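Local coordinates for xylose isomerase-like TIM barrel domain-containing protein (Thermus thermophilus, PDB 3AYT) that binds zinc ions in a TIM barrel and probably cleaves phosphodiester bonds in DNA, perhaps at abasic sites, at residues N60-S65 with G98-R103; D83-L88 with L129-L134; E110-L115 with R147-A152; P141-L146 with S170-P175. All coordinates share one frame; numbering follows the deposited sequence.

Contact 1: N60-S65 with G98-R103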
loop_
_atom_site.group_PDB
_atom_site.type_symbol
_atom_site.label_atom_id
_atom_site.label_comp_id
_atom_site.label_asym_id
_atom_site.label_seq_id
_atom_site.Cartn_x
_atom_site.Cartn_y
_atom_site.Cartn_z
ATOM N N ASN A 60 10.595 -6.953 7.037
ATOM C CA ASN A 60 10.948 -8.140 7.824
ATOM C C ASN A 60 9.816 -8.705 8.690
ATOM O O ASN A 60 10.059 -9.451 9.648
ATOM C CB ASN A 60 12.221 -7.871 8.655
ATOM C CG ASN A 60 13.397 -7.468 7.791
ATOM O OD1 ASN A 60 13.849 -6.320 7.833
ATOM N ND2 ASN A 60 13.887 -8.407 6.972
ATOM N N LEU A 61 8.581 -8.355 8.337
ATOM C CA LEU A 61 7.413 -8.815 9.063
ATOM C C LEU A 61 6.704 -9.926 8.294
ATOM O O LEU A 61 6.750 -9.975 7.063
ATOM C CB LEU A 61 6.449 -7.648 9.331
ATOM C CG LEU A 61 7.003 -6.446 10.109
ATOM C CD1 LEU A 61 5.893 -5.428 10.385
ATOM C CD2 LEU A 61 7.681 -6.878 11.410
ATOM N N ASP A 62 6.075 -10.827 9.039
ATOM C CA ASP A 62 5.264 -11.893 8.473
ATOM C C ASP A 62 4.508 -12.548 9.609
ATOM O O ASP A 62 5.113 -13.148 10.506
ATOM C CB ASP A 62 6.133 -12.925 7.724
ATOM C CG ASP A 62 5.309 -14.032 7.067
ATOM O OD1 ASP A 62 4.066 -13.901 6.975
ATOM O OD2 ASP A 62 5.913 -15.042 6.633
ATOM N N LEU A 63 3.182 -12.420 9.566
ATOM C CA LEU A 63 2.291 -13.066 10.517
ATOM C C LEU A 63 2.431 -14.587 10.492
ATOM O O LEU A 63 2.131 -15.255 11.480
ATOM C CB LEU A 63 0.837 -12.688 10.219
ATOM C CG LEU A 63 0.376 -11.269 10.563
ATOM C CD1 LEU A 63 -1.007 -10.987 9.950
ATOM C CD2 LEU A 63 0.376 -11.027 12.071
ATOM N N LEU A 64 2.870 -15.122 9.359
ATOM C CA LEU A 64 3.054 -16.557 9.210
ATOM C C LEU A 64 4.530 -16.994 9.289
ATOM O O LEU A 64 4.868 -18.099 8.861
ATOM C CB LEU A 64 2.414 -17.043 7.898
ATOM C CG LEU A 64 0.929 -16.741 7.622
ATOM C CD1 LEU A 64 0.525 -17.316 6.264
ATOM C CD2 LEU A 64 0.017 -17.282 8.710
ATOM N N SER A 65 5.401 -16.137 9.825
ATOM C CA SER A 65 6.838 -16.445 9.898
ATOM C C SER A 65 7.084 -17.735 10.669
ATOM O O SER A 65 6.391 -17.993 11.641
ATOM C CB SER A 65 7.603 -15.326 10.595
ATOM O OG SER A 65 8.991 -15.617 10.654
ATOM N N GLY A 98 3.319 -10.405 3.901
ATOM C CA GLY A 98 4.467 -11.010 4.551
ATOM C C GLY A 98 5.039 -12.213 3.816
ATOM O O GLY A 98 6.034 -12.785 4.246
ATOM N N ILE A 99 4.414 -12.609 2.708
ATOM C CA ILE A 99 4.942 -13.704 1.887
ATOM C C ILE A 99 6.396 -13.429 1.483
ATOM O O ILE A 99 6.719 -12.337 1.021
ATOM C CB ILE A 99 4.048 -13.993 0.626
ATOM C CG1 ILE A 99 4.403 -15.358 0.009
ATOM C CG2 ILE A 99 4.160 -12.867 -0.416
ATOM C CD1 ILE A 99 3.507 -15.750 -1.213
ATOM N N PRO A 100 7.288 -14.417 1.674
ATOM C CA PRO A 100 8.671 -14.191 1.238
ATOM C C PRO A 100 8.765 -14.179 -0.282
ATOM O O PRO A 100 7.879 -14.716 -0.954
ATOM C CB PRO A 100 9.433 -15.398 1.805
ATOM C CG PRO A 100 8.401 -16.395 2.188
ATOM C CD PRO A 100 7.128 -15.661 2.445
ATOM N N HIS A 101 9.812 -13.567 -0.825
ATOM C CA HIS A 101 10.016 -13.618 -2.258
ATOM C C HIS A 101 10.293 -15.049 -2.696
ATOM O O HIS A 101 10.915 -15.824 -1.964
ATOM C CB HIS A 101 11.167 -12.721 -2.708
ATOM C CG HIS A 101 11.435 -12.822 -4.176
ATOM N ND1 HIS A 101 10.699 -12.128 -5.111
ATOM C CD2 HIS A 101 12.300 -13.595 -4.876
ATOM C CE1 HIS A 101 11.123 -12.443 -6.323
ATOM N NE2 HIS A 101 12.090 -13.336 -6.208
ATOM N N GLY A 102 9.811 -15.399 -3.883
ATOM C CA GLY A 102 10.227 -16.641 -4.532
ATOM C C GLY A 102 9.410 -17.889 -4.261
ATOM O O GLY A 102 9.829 -18.990 -4.630
ATOM N N ARG A 103 8.254 -17.741 -3.620
ATOM C CA ARG A 103 7.349 -18.878 -3.436
ATOM C C ARG A 103 6.726 -19.232 -4.785
ATOM O O ARG A 103 6.471 -18.348 -5.601
ATOM C CB ARG A 103 6.240 -18.572 -2.418
ATOM C CG ARG A 103 6.722 -18.150 -1.024
ATOM C CD ARG A 103 7.946 -18.939 -0.573
ATOM N NE ARG A 103 7.614 -20.122 0.211
ATOM C CZ ARG A 103 8.517 -20.984 0.676
ATOM N NH1 ARG A 103 9.814 -20.805 0.428
ATOM N NH2 ARG A 103 8.125 -22.031 1.388
#
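A chi1 of -178° swings the carboxylate of D62 away from its own backbone N and lays it against the peptide of G98, the residue whose CA sits nearest its own across the two loops. The carboxylate carbon CG of D62 comes to 3.2 Å from G98 O, and D62 OD2 stands 3.3 Å from that same carbonyl oxygen, two acceptors side by side and not hydrogen-bonded. G98 adopts backbone angles of 90/-2°, and a CB there would run into D62 OD1; the lack of a side chain is what allows the loops to close up. On the flank, L61 O rests 3.5 Å from G98 CA. D62 OD1 also turns back on its own loop, accepting from L64 N at 2.9 Å in an Asx turn; the N-H arrives from well above the carboxylate plane. A type I turn from D62 to S65 contains this bond, and D62 N is hydrogen-bonded to the T74 hydroxyl of helix 68-87. These are loops following two successive barrel strands, and G98 lies two residues beyond the zinc ligand H96. The carboxylate therefore faces a carbonyl oxygen with no donor from the other loop to offset it; its salt bridge to R111 on helix 105-118 probably balances the negative charge and makes this close approach tolerable.

Contact 2: D83-L88 with L129-L134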
loop_
_atom_site.group_PDB
_atom_site.type_symbol
_atom_site.label_atom_id
_atom_site.label_comp_id
_atom_site.label_asym_id
_atom_site.label_seq_id
_atom_site.Cartn_x
_atom_site.Cartn_y
_atom_site.Cartn_z
ATOM N N ASP A 83 -3.583 1.821 15.338
ATOM C CA ASP A 83 -3.870 2.796 16.393
ATOM C C ASP A 83 -3.398 4.180 15.975
ATOM O O ASP A 83 -4.122 5.162 16.163
ATOM C CB ASP A 83 -3.179 2.416 17.711
ATOM C CG ASP A 83 -3.868 1.274 18.442
ATOM O OD1 ASP A 83 -5.011 0.901 18.095
ATOM O OD2 ASP A 83 -3.248 0.743 19.383
ATOM N N ARG A 84 -2.183 4.250 15.421
ATOM C CA ARG A 84 -1.633 5.518 14.918
ATOM C C ARG A 84 -2.406 6.041 13.708
ATOM O O ARG A 84 -2.613 7.249 13.577
ATOM C CB ARG A 84 -0.146 5.389 14.579
ATOM C CG ARG A 84 0.789 5.211 15.783
ATOM C CD ARG A 84 0.656 6.361 16.793
ATOM N NE ARG A 84 1.802 6.422 17.696
ATOM C CZ ARG A 84 1.908 7.255 18.731
ATOM N NH1 ARG A 84 0.932 8.104 19.017
ATOM N NH2 ARG A 84 2.997 7.231 19.485
ATOM N N ALA A 85 -2.822 5.127 12.829
ATOM C CA ALA A 85 -3.659 5.472 11.672
ATOM C C ALA A 85 -4.961 6.147 12.104
ATOM O O ALA A 85 -5.345 7.177 11.540
ATOM C CB ALA A 85 -3.956 4.236 10.833
ATOM N N ALA A 86 -5.629 5.567 13.103
ATOM C CA ALA A 86 -6.880 6.117 13.637
ATOM C C ALA A 86 -6.647 7.497 14.252
ATOM O O ALA A 86 -7.443 8.419 14.047
ATOM C CB ALA A 86 -7.489 5.171 14.663
ATOM N N GLU A 87 -5.542 7.624 14.987
ATOM C CA GLU A 87 -5.132 8.890 15.592
ATOM C C GLU A 87 -4.909 9.984 14.548
ATOM O O GLU A 87 -5.270 11.141 14.771
ATOM C CB GLU A 87 -3.867 8.688 16.430
ATOM C CG GLU A 87 -3.402 9.934 17.184
ATOM C CD GLU A 87 -2.060 9.732 17.872
ATOM O OE1 GLU A 87 -1.644 8.565 18.062
ATOM O OE2 GLU A 87 -1.420 10.746 18.217
ATOM N N LEU A 88 -4.335 9.612 13.408
ATOM C CA LEU A 88 -4.094 10.559 12.321
ATOM C C LEU A 88 -5.342 10.835 11.485
ATOM O O LEU A 88 -5.291 11.650 10.555
ATOM C CB LEU A 88 -2.984 10.055 11.399
ATOM C CG LEU A 88 -1.541 10.075 11.908
ATOM C CD1 LEU A 88 -0.657 9.318 10.941
ATOM C CD2 LEU A 88 -1.052 11.511 12.084
ATOM N N LEU A 129 -11.741 0.656 14.792
ATOM C CA LEU A 129 -11.172 1.993 14.661
ATOM C C LEU A 129 -11.771 2.798 13.515
ATOM O O LEU A 129 -11.584 4.012 13.444
ATOM C CB LEU A 129 -9.650 1.916 14.528
ATOM C CG LEU A 129 -8.874 1.457 15.770
ATOM C CD1 LEU A 129 -7.437 1.179 15.402
ATOM C CD2 LEU A 129 -8.957 2.474 16.922
ATOM N N GLY A 130 -12.487 2.124 12.621
ATOM C CA GLY A 130 -13.081 2.781 11.459
ATOM C C GLY A 130 -12.073 3.056 10.354
ATOM O O GLY A 130 -12.262 3.963 9.541
ATOM N N VAL A 131 -10.998 2.271 10.324
ATOM C CA VAL A 131 -9.995 2.374 9.267
ATOM C C VAL A 131 -10.157 1.210 8.284
ATOM O O VAL A 131 -10.301 0.059 8.690
ATOM C CB VAL A 131 -8.548 2.414 9.847
ATOM C CG1 VAL A 131 -7.513 2.479 8.732
ATOM C CG2 VAL A 131 -8.379 3.598 10.788
ATOM N N ARG A 132 -10.147 1.525 6.992
ATOM C CA ARG A 132 -10.253 0.522 5.935
ATOM C C ARG A 132 -8.887 -0.119 5.683
ATOM O O ARG A 132 -7.923 0.559 5.317
ATOM C CB ARG A 132 -10.789 1.177 4.657
ATOM C CG ARG A 132 -10.782 0.300 3.411
ATOM C CD ARG A 132 -11.973 -0.625 3.396
ATOM N NE ARG A 132 -12.097 -1.346 2.129
ATOM C CZ ARG A 132 -12.853 -2.430 1.972
ATOM N NH1 ARG A 132 -13.536 -2.907 3.002
ATOM N NH2 ARG A 132 -12.924 -3.039 0.795
ATOM N N LEU A 133 -8.817 -1.431 5.868
ATOM C CA LEU A 133 -7.565 -2.159 5.723
ATOM C C LEU A 133 -7.399 -2.646 4.286
ATOM O O LEU A 133 -8.334 -3.201 3.706
ATOM C CB LEU A 133 -7.539 -3.330 6.704
ATOM C CG LEU A 133 -6.217 -4.026 7.002
ATOM C CD1 LEU A 133 -5.232 -3.083 7.711
ATOM C CD2 LEU A 133 -6.482 -5.281 7.838
ATOM N N LEU A 134 -6.210 -2.435 3.723
ATOM C CA LEU A 134 -5.940 -2.786 2.330
ATOM C C LEU A 134 -4.675 -3.611 2.185
ATOM O O LEU A 134 -3.583 -3.194 2.590
ATOM C CB LEU A 134 -5.807 -1.533 1.456
ATOM C CG LEU A 134 -6.930 -0.495 1.505
ATOM C CD1 LEU A 134 -6.480 0.772 0.815
ATOM C CD2 LEU A 134 -8.179 -1.048 0.854
#
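L129 reaches from the end of helix 120-129 onto helix 68-87, and its side chain can be followed atom by atom. CB of L129 lies 3.9 Å from A86 CB, and L129 CG stays over that same methyl. At the fork the branches part: CD2 of L129 remains with A86, 3.8 Å from its CB, while CD1 turns toward the preceding helical turn and stops 3.6 Å from D83 OD1. A chi1 of -69° sets CG beside the backbone N of L129 and directs the fork at this face of the helix. The apolar CD1 thus rests beside a carboxylate oxygen whose charge is met by R125, its salt-bridge partner. Cut back to alanine, L129 would lose both of its CD branches, which would probably thin the cover over the A86 methyl and open a gap beside the D83 carboxylate. Two residues on, V131 approaches helix 68-87 with CG2, which is 4.1 Å from A86 CA and 4.5 Å from A85 CB. Between L129 and V131, G130 at positive phi is the C-prime residue of the Schellman motif that ends helix 120-129 and turns the chain toward strand 132-136. The contact sits at the start of strand 132-136: V131 also packs on A93 of strand 92-96 and A85 on V54 of strand 52-55, while R84 and E87 lean on F41 of helix 38-47.

Contact 3: E110-L115 with R147-A152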
loop_
_atom_site.group_PDB
_atom_site.type_symbol
_atom_site.label_atom_id
_atom_site.label_comp_id
_atom_site.label_asym_id
_atom_site.label_seq_id
_atom_site.Cartn_x
_atom_site.Cartn_y
_atom_site.Cartn_z
ATOM N N GLU A 110 -1.293 -22.051 -0.784
ATOM C CA GLU A 110 -1.318 -22.695 0.529
ATOM C C GLU A 110 -1.204 -21.712 1.702
ATOM O O GLU A 110 -1.613 -22.035 2.815
ATOM C CB GLU A 110 -0.233 -23.774 0.620
ATOM C CG GLU A 110 -0.539 -25.001 -0.240
ATOM C CD GLU A 110 0.561 -26.044 -0.220
ATOM O OE1 GLU A 110 1.701 -25.720 0.183
ATOM O OE2 GLU A 110 0.280 -27.197 -0.616
ATOM N N ARG A 111 -0.652 -20.522 1.453
ATOM C CA ARG A 111 -0.585 -19.471 2.475
ATOM C C ARG A 111 -1.913 -18.744 2.651
ATOM O O ARG A 111 -2.134 -18.120 3.684
ATOM C CB ARG A 111 0.491 -18.427 2.139
ATOM C CG ARG A 111 1.875 -18.697 2.727
ATOM C CD ARG A 111 2.844 -17.545 2.434
ATOM N NE ARG A 111 2.466 -16.293 3.094
ATOM C CZ ARG A 111 3.092 -15.766 4.149
ATOM N NH1 ARG A 111 4.146 -16.375 4.684
ATOM N NH2 ARG A 111 2.660 -14.621 4.673
ATOM N N ALA A 112 -2.792 -18.824 1.649
ATOM C CA ALA A 112 -3.969 -17.943 1.591
ATOM C C ALA A 112 -4.882 -18.048 2.811
ATOM O O ALA A 112 -5.108 -17.064 3.507
ATOM C CB ALA A 112 -4.759 -18.160 0.307
ATOM N N LEU A 113 -5.393 -19.242 3.080
ATOM C CA LEU A 113 -6.324 -19.406 4.191
ATOM C C LEU A 113 -5.663 -19.219 5.575
ATOM O O LEU A 113 -6.262 -18.589 6.450
ATOM C CB LEU A 113 -7.128 -20.712 4.078
ATOM C CG LEU A 113 -8.035 -20.847 2.837
ATOM C CD1 LEU A 113 -8.908 -22.114 2.912
ATOM C CD2 LEU A 113 -8.907 -19.609 2.572
ATOM N N PRO A 114 -4.425 -19.733 5.770
ATOM C CA PRO A 114 -3.729 -19.396 7.020
ATOM C C PRO A 114 -3.551 -17.884 7.201
ATOM O O PRO A 114 -3.693 -17.380 8.312
ATOM C CB PRO A 114 -2.363 -20.071 6.849
ATOM C CG PRO A 114 -2.648 -21.237 5.990
ATOM C CD PRO A 114 -3.682 -20.753 5.004
ATOM N N LEU A 115 -3.247 -17.168 6.119
ATOM C CA LEU A 115 -3.122 -15.713 6.199
ATOM C C LEU A 115 -4.462 -15.055 6.527
ATOM O O LEU A 115 -4.537 -14.185 7.401
ATOM C CB LEU A 115 -2.534 -15.120 4.913
ATOM C CG LEU A 115 -2.399 -13.587 4.919
ATOM C CD1 LEU A 115 -1.372 -13.138 5.946
ATOM C CD2 LEU A 115 -2.047 -13.065 3.543
ATOM N N ARG A 147 -6.874 -13.794 -4.047
ATOM C CA ARG A 147 -8.330 -13.857 -4.178
ATOM C C ARG A 147 -9.019 -14.529 -2.965
ATOM O O ARG A 147 -9.991 -13.984 -2.450
ATOM C CB ARG A 147 -8.752 -14.510 -5.505
ATOM C CG ARG A 147 -10.276 -14.550 -5.703
ATOM C CD ARG A 147 -10.678 -14.972 -7.114
ATOM N NE ARG A 147 -10.344 -13.962 -8.119
ATOM C CZ ARG A 147 -11.047 -12.855 -8.356
ATOM N NH1 ARG A 147 -12.132 -12.569 -7.646
ATOM N NH2 ARG A 147 -10.649 -12.014 -9.301
ATOM N N PRO A 148 -8.511 -15.697 -2.500
ATOM C CA PRO A 148 -9.151 -16.362 -1.358
ATOM C C PRO A 148 -9.060 -15.553 -0.061
ATOM O O PRO A 148 -9.976 -15.621 0.774
ATOM C CB PRO A 148 -8.352 -17.668 -1.209
ATOM C CG PRO A 148 -7.627 -17.840 -2.510
ATOM C CD PRO A 148 -7.335 -16.457 -2.965
ATOM N N VAL A 149 -7.977 -14.797 0.107
ATOM C CA VAL A 149 -7.829 -13.936 1.281
ATOM C C VAL A 149 -8.903 -12.847 1.269
ATOM O O VAL A 149 -9.565 -12.606 2.285
ATOM C CB VAL A 149 -6.422 -13.299 1.386
ATOM C CG1 VAL A 149 -6.257 -12.598 2.736
ATOM C CG2 VAL A 149 -5.328 -14.344 1.184
ATOM N N LEU A 150 -9.075 -12.205 0.114
ATOM C CA LEU A 150 -10.107 -11.182 -0.063
ATOM C C LEU A 150 -11.518 -11.755 0.081
ATOM O O LEU A 150 -12.363 -11.167 0.755
ATOM C CB LEU A 150 -9.960 -10.483 -1.422
ATOM C CG LEU A 150 -8.633 -9.764 -1.687
ATOM C CD1 LEU A 150 -8.535 -9.319 -3.137
ATOM C CD2 LEU A 150 -8.474 -8.564 -0.743
ATOM N N GLU A 151 -11.767 -12.901 -0.548
ATOM C CA GLU A 151 -13.088 -13.529 -0.477
ATOM C C GLU A 151 -13.436 -13.965 0.952
ATOM O O GLU A 151 -14.570 -13.784 1.399
ATOM C CB GLU A 151 -13.194 -14.708 -1.453
ATOM C CG GLU A 151 -13.330 -14.269 -2.910
ATOM C CD GLU A 151 -13.436 -15.433 -3.884
ATOM O OE1 GLU A 151 -13.200 -16.592 -3.482
ATOM O OE2 GLU A 151 -13.755 -15.183 -5.063
ATOM N N ALA A 152 -12.454 -14.517 1.659
ATOM C CA ALA A 152 -12.639 -14.984 3.034
ATOM C C ALA A 152 -13.086 -13.864 3.969
ATOM O O ALA A 152 -13.865 -14.098 4.894
ATOM C CB ALA A 152 -11.367 -15.649 3.557
#
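A112 and the pair P148-V149 make the close part of this helix-helix contact. The methyl CB of A112 sits 3.9 Å from P148 CB and 4.0 Å from V149 CG2, wedged between the proline ring and one branch of the valine. That same V149 CG2 also lies 3.6 Å from A112 O, so it presses on the backbone of the opposing helix as well as on its side chain. The branch gets there because chi1 of V149, at -171°, sets CG2 beside its own backbone N and CG1 beside the carbonyl carbon. With so small a residue as A112 at the nearest point, the two axes approach to 8.4 Å. They run in nearly the same direction, crossing at -24°, the arrangement of outer helices side by side around a TIM barrel, where each strand is followed by a helix returning antiparallel to it. Deeper toward the sheet, L115 CD2 touches V149 CG2 at 4.2 Å; V149 goes on to pack against L157 of strand 157-162, and L115 against S97 in the loop after strand 92-96. The solvent side is looser. L113 starts out pointing away from the other helix, yet its branch bends back until CD2 lies 4.3 Å from P148 CB, a marginal touch by an exposed leucine. At the end of helix 147-152, exposed A152 points its CB toward helix 105-118 and touches A116 there, just beyond 110-115.

Contact 4: P141-L146 with S170-P175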
loop_
_atom_site.group_PDB
_atom_site.type_symbol
_atom_site.label_atom_id
_atom_site.label_comp_id
_atom_site.label_asym_id
_atom_site.label_seq_id
_atom_site.Cartn_x
_atom_site.Cartn_y
_atom_site.Cartn_z
ATOM N N PRO A 141 3.113 -14.593 -6.385
ATOM C CA PRO A 141 3.365 -14.906 -7.798
ATOM C C PRO A 141 2.194 -14.511 -8.704
ATOM O O PRO A 141 2.413 -14.141 -9.860
ATOM C CB PRO A 141 3.540 -16.434 -7.818
ATOM C CG PRO A 141 3.645 -16.863 -6.401
ATOM C CD PRO A 141 3.054 -15.798 -5.541
ATOM N N HIS A 142 0.972 -14.569 -8.169
ATOM C CA HIS A 142 -0.239 -14.418 -8.984
ATOM C C HIS A 142 -1.452 -13.915 -8.181
ATOM O O HIS A 142 -1.466 -14.022 -6.952
ATOM C CB HIS A 142 -0.552 -15.735 -9.721
ATOM C CG HIS A 142 -0.821 -16.906 -8.823
ATOM N ND1 HIS A 142 -0.243 -17.059 -7.580
ATOM C CD2 HIS A 142 -1.578 -18.011 -9.021
ATOM C CE1 HIS A 142 -0.656 -18.189 -7.037
ATOM N NE2 HIS A 142 -1.452 -18.796 -7.900
ATOM N N PRO A 143 -2.463 -13.339 -8.869
ATOM C CA PRO A 143 -3.640 -12.827 -8.150
ATOM C C PRO A 143 -4.447 -13.935 -7.472
ATOM O O PRO A 143 -5.135 -13.690 -6.477
ATOM C CB PRO A 143 -4.466 -12.132 -9.249
ATOM C CG PRO A 143 -3.944 -12.694 -10.549
ATOM C CD PRO A 143 -2.489 -12.979 -10.298
ATOM N N GLU A 144 -4.331 -15.155 -7.987
ATOM C CA GLU A 144 -4.968 -16.305 -7.355
ATOM C C GLU A 144 -4.484 -16.553 -5.922
ATOM O O GLU A 144 -5.184 -17.179 -5.136
ATOM C CB GLU A 144 -4.797 -17.565 -8.208
ATOM C CG GLU A 144 -5.643 -17.575 -9.477
ATOM C CD GLU A 144 -5.007 -16.817 -10.632
ATOM O OE1 GLU A 144 -5.656 -16.727 -11.700
ATOM O OE2 GLU A 144 -3.873 -16.303 -10.480
ATOM N N ALA A 145 -3.289 -16.071 -5.594
ATOM C CA ALA A 145 -2.752 -16.192 -4.236
ATOM C C ALA A 145 -3.506 -15.289 -3.246
ATOM O O ALA A 145 -3.571 -15.595 -2.050
ATOM C CB ALA A 145 -1.275 -15.856 -4.224
ATOM N N LEU A 146 -4.092 -14.201 -3.760
ATOM C CA LEU A 146 -4.786 -13.212 -2.920
ATOM C C LEU A 146 -6.316 -13.305 -2.942
ATOM O O LEU A 146 -6.980 -12.938 -1.967
ATOM C CB LEU A 146 -4.350 -11.783 -3.295
ATOM C CG LEU A 146 -2.882 -11.430 -3.019
ATOM C CD1 LEU A 146 -2.550 -10.021 -3.500
ATOM C CD2 LEU A 146 -2.539 -11.585 -1.533
ATOM N N SER A 170 6.678 -10.809 -9.378
ATOM C CA SER A 170 5.705 -11.893 -9.532
ATOM C C SER A 170 5.909 -12.732 -10.794
ATOM O O SER A 170 6.794 -12.457 -11.599
ATOM C CB SER A 170 4.271 -11.348 -9.469
ATOM O OG SER A 170 3.810 -10.890 -10.731
ATOM N N ARG A 171 5.068 -13.749 -10.943
ATOM C CA ARG A 171 4.996 -14.585 -12.138
ATOM C C ARG A 171 3.901 -14.056 -13.088
ATOM O O ARG A 171 3.647 -14.643 -14.142
ATOM C CB ARG A 171 4.740 -16.042 -11.708
ATOM C CG ARG A 171 4.048 -16.943 -12.721
ATOM C CD ARG A 171 3.917 -18.372 -12.215
ATOM N NE ARG A 171 5.224 -19.010 -12.146
ATOM C CZ ARG A 171 5.674 -19.931 -12.993
ATOM N NH1 ARG A 171 4.916 -20.376 -13.988
ATOM N NH2 ARG A 171 6.890 -20.416 -12.827
ATOM N N THR A 172 3.293 -12.928 -12.715
ATOM C CA THR A 172 2.196 -12.299 -13.468
ATOM C C THR A 172 2.492 -10.808 -13.733
ATOM O O THR A 172 1.938 -9.933 -13.055
ATOM C CB THR A 172 0.852 -12.444 -12.699
ATOM O OG1 THR A 172 0.727 -13.774 -12.185
ATOM C CG2 THR A 172 -0.356 -12.149 -13.605
ATOM N N PRO A 173 3.380 -10.509 -14.711
ATOM C CA PRO A 173 3.736 -9.109 -15.010
ATOM C C PRO A 173 2.588 -8.268 -15.584
ATOM O O PRO A 173 2.558 -7.053 -15.380
ATOM C CB PRO A 173 4.869 -9.238 -16.035
ATOM C CG PRO A 173 4.724 -10.608 -16.619
ATOM C CD PRO A 173 4.174 -11.461 -15.513
ATOM N N ASP A 174 1.663 -8.918 -16.290
ATOM C CA ASP A 174 0.461 -8.282 -16.863
ATOM C C ASP A 174 -0.435 -7.746 -15.747
ATOM O O ASP A 174 -0.794 -8.495 -14.832
ATOM C CB ASP A 174 -0.291 -9.333 -17.706
ATOM C CG ASP A 174 -1.486 -8.775 -18.490
ATOM O OD1 ASP A 174 -1.849 -7.584 -18.386
ATOM O OD2 ASP A 174 -2.089 -9.581 -19.241
ATOM N N PRO A 175 -0.812 -6.453 -15.818
ATOM C CA PRO A 175 -1.668 -5.858 -14.790
ATOM C C PRO A 175 -3.098 -6.411 -14.795
ATOM O O PRO A 175 -3.741 -6.426 -13.757
ATOM C CB PRO A 175 -1.694 -4.368 -15.157
ATOM C CG PRO A 175 -0.630 -4.172 -16.157
ATOM C CD PRO A 175 -0.446 -5.471 -16.852
#
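Hydrogen bonding centres on one carbonyl: P141 O accepts from R171 N at 2.9 Å and from the hydroxyl T172 OG1, also at 2.9 Å. Both donors lie in the carbonyl plane on lone pairs, although the R171 N-H is rather bent at 139°. T172 N is nearby too, but its angle to P141 O is poor, and it instead donates to S170 OG at 2.9 Å, forming an ST turn. That serine hydroxyl is in turn bonded to A166 O in helix 163-169, so the turn is tied to the helix it leaves.

Van der Waals contacts fill in around these bonds. S170 CB lies 3.4 Å from P141 O, and R171 CB is 4.1 Å from P141 CB before the arginine's end leads away. With chi1 of T172 at -44°, OG1 lies beside its backbone N and faces P141, while T172 CG2 reaches the CD corner of the P143 ring at 4.0 Å. H142 CB adds a touch at 3.4 Å from T172 OG1.

A valine in place of T172 would probably cost P141 O its hydroxyl donor, leaving the carbonyl held across the loops by the R171 N-H alone.

The arrangement is an ST turn at the end of helix 163-169, bonded to the loop after strand 132-136 at the rim of the TIM barrel, near the zinc ligand H165.

Contacts 1, 3 and 4 form a connected group. R111 of contact 3 reaches the carboxylate of contact 1; contact 4 touches contact 1 through P141 against the backbone of R103, and contact 3 through the A145 carbonyl against A112. Contact 2 touches none of them and lies across the chain's centre from contact 4. Contact 3, helix on helix, is buried apart from a solvent edge, and its side-chain pairs are apolar; contact 2 is mainly apolar, with a carboxylate at one edge, and partly buried, joining a helix to the run into a strand. The partly buried loop pairs rely on polar groups: contact 4 on hydrogen bonds between its segments, contact 1 on turns and a charge partner outside them.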